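Local coordinates for protein L-2,4-diaminobutyric acid acetyltransferase (Geobacillus sp., PDB 6SLL) that catalyses acetyl transfer from acetyl coenzyme A to L-2,4-diaminobutyrate, a step in the biosynthesis of the chemical chaperone ectoine, at residues T124-S129 against P169-G174. Sequence-based numbering, arbitrary orientation.
Sequences TTVSPS and PLFVIG
The side chains of V126 and F171 cross at about a right angle: V126 CB sits 3.7 Å from F171 CE1, and its CG2 branch comes down over one face of the ring, 4.0 Å from F171 CD1. F171 CG stands anti to its own carbonyl carbon, beside the backbone N (chi1 -75°), and from there the CD1-CE1 edge reaches V126. On the same face of the sheet, F171 CB lies 4.1 Å from T124 CG2. Beside this apolar patch the backbones are tied by three hydrogen bonds. T124 and F171 form an antiparallel hydrogen-bonded pair; the bond from F171 N to T124 O, 2.8 Å, is the straighter of its two, and T124 N returns one to F171 O. Two residues on, V126 N reaches P169 O at 3.1 Å, and that same oxygen takes a CA-H contact from T125. P169 in turn lays CG and CD 3.4 Å from V126 O. This is where strands 121-125 and 168-173 pair in the mixed sheet of the GNAT fold, the first of them ending here and leading through a loop toward helix 131-144. On the other face, T125 and L170 pair without hydrogen bonds between them, and T125 CG2 lies 4.0 Å from L170 CD1. Cutting F171 back to an alanine would probably leave V126 without the ring its CB and CG2 rest on and open a gap under helix 131-144, whose R134 also touches that ring. R134 bonds V126 O as well. T125 borders the active site: its carbonyl oxygen accepts a hydrogen bond from ND of the bound diaminobutyrate, and its OG1 is held by E168 and by Y48 of the second subunit. Further along, S129, in the coenzyme A pocket, bonds E166 through OG.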
loop_
_atom_site.group_PDB
_atom_site.type_symbol
_atom_site.label_atom_id
_atom_site.label_comp_id
_atom_site.label_asym_id
_atom_site.label_seq_id
_atom_site.Cartn_x
_atom_site.Cartn_y
_atom_site.Cartn_z
ATOM N N THR B 124 -1.801 14.094 -3.087
ATOM C CA THR B 124 -1.337 13.761 -1.737
ATOM C C THR B 124 -2.363 14.351 -0.784
ATOM O O THR B 124 -3.005 15.310 -1.158
ATOM C CB THR B 124 0.082 14.277 -1.501
ATOM O OG1 THR B 124 0.634 13.657 -0.369
ATOM C CG2 THR B 124 0.149 15.769 -1.368
ATOM N N THR B 125 -2.435 13.811 0.410
ATOM C CA THR B 125 -3.292 14.500 1.391
ATOM C C THR B 125 -2.416 15.081 2.491
ATOM O O THR B 125 -1.381 14.514 2.868
ATOM C CB THR B 125 -4.345 13.551 1.979
ATOM O OG1 THR B 125 -3.772 12.566 2.854
ATOM C CG2 THR B 125 -5.209 12.935 0.966
ATOM N N VAL B 126 -2.840 16.268 3.002
ATOM C CA VAL B 126 -2.011 16.936 3.987
ATOM C C VAL B 126 -2.950 17.531 5.084
ATOM O O VAL B 126 -3.679 18.495 4.776
ATOM C CB VAL B 126 -1.157 18.042 3.397
ATOM C CG1 VAL B 126 -0.209 18.537 4.504
ATOM C CG2 VAL B 126 -0.360 17.595 2.219
ATOM N N SER B 127 -2.833 17.133 6.265
ATOM C CA SER B 127 -3.735 17.623 7.164
ATOM C C SER B 127 -3.395 19.001 7.575
ATOM O O SER B 127 -2.311 19.618 7.218
ATOM C CB SER B 127 -3.712 16.710 8.367
ATOM O OG SER B 127 -4.189 15.241 8.231
ATOM N N PRO B 128 -4.233 19.485 8.479
ATOM C CA PRO B 128 -3.823 20.846 9.017
ATOM C C PRO B 128 -2.669 20.994 9.936
ATOM O O PRO B 128 -1.886 21.846 9.919
ATOM C CB PRO B 128 -5.098 21.396 9.578
ATOM C CG PRO B 128 -6.234 20.725 8.805
ATOM C CD PRO B 128 -5.693 19.286 8.527
ATOM N N SER B 129 -2.425 19.964 10.737
ATOM C CA SER B 129 -1.238 20.011 11.625
ATOM C C SER B 129 0.078 19.690 10.995
ATOM O O SER B 129 1.138 19.943 11.603
ATOM C CB SER B 129 -1.381 19.151 12.797
ATOM O OG SER B 129 -1.056 17.891 12.487
ATOM N N PRO B 169 -7.326 16.549 3.604
ATOM C CA PRO B 169 -7.752 17.134 2.335
ATOM C C PRO B 169 -6.767 16.732 1.230
ATOM O O PRO B 169 -5.555 16.565 1.445
ATOM C CB PRO B 169 -7.694 18.610 2.580
ATOM C CG PRO B 169 -6.889 18.724 3.780
ATOM C CD PRO B 169 -6.955 17.558 4.587
ATOM N N LEU B 170 -7.304 16.611 0.023
ATOM C CA LEU B 170 -6.533 16.194 -1.169
ATOM C C LEU B 170 -5.967 17.353 -1.925
ATOM O O LEU B 170 -6.704 18.235 -2.374
ATOM C CB LEU B 170 -7.441 15.343 -2.098
ATOM C CG LEU B 170 -6.798 14.773 -3.296
ATOM C CD1 LEU B 170 -5.772 13.693 -2.943
ATOM C CD2 LEU B 170 -7.854 14.247 -4.267
ATOM N N PHE B 171 -4.645 17.371 -2.058
ATOM C CA PHE B 171 -3.943 18.342 -2.877
ATOM C C PHE B 171 -3.727 17.692 -4.179
ATOM O O PHE B 171 -3.232 16.567 -4.309
ATOM C CB PHE B 171 -2.586 18.690 -2.212
ATOM C CG PHE B 171 -2.686 19.597 -1.002
ATOM C CD1 PHE B 171 -3.348 19.183 0.158
ATOM C CD2 PHE B 171 -2.167 20.853 -1.047
ATOM C CE1 PHE B 171 -3.493 20.001 1.268
ATOM C CE2 PHE B 171 -2.262 21.654 0.116
ATOM C CZ PHE B 171 -3.086 21.283 1.175
ATOM N N VAL B 172 -4.018 18.405 -5.255
ATOM C CA VAL B 172 -3.789 18.004 -6.661
ATOM C C VAL B 172 -2.832 19.034 -7.267
ATOM O O VAL B 172 -3.243 20.233 -7.402
ATOM C CB VAL B 172 -5.058 17.879 -7.500
ATOM C CG1 VAL B 172 -4.740 17.459 -8.947
ATOM C CG2 VAL B 172 -5.992 16.862 -6.856
ATOM N N ILE B 173 -1.646 18.630 -7.641
ATOM C CA ILE B 173 -0.636 19.537 -8.179
ATOM C C ILE B 173 -0.383 19.194 -9.614
ATOM O O ILE B 173 -0.118 18.050 -9.958
ATOM C CB ILE B 173 0.641 19.427 -7.416
ATOM C CG1 ILE B 173 0.456 19.806 -5.903
ATOM C CG2 ILE B 173 1.749 20.285 -8.008
ATOM C CD1 ILE B 173 1.541 19.325 -5.024
ATOM N N GLY B 174 -0.563 20.154 -10.489
ATOM C CA GLY B 174 -0.460 19.949 -11.907
ATOM C C GLY B 174 -1.430 20.757 -12.668
ATOM O O GLY B 174 -2.246 21.470 -12.114
#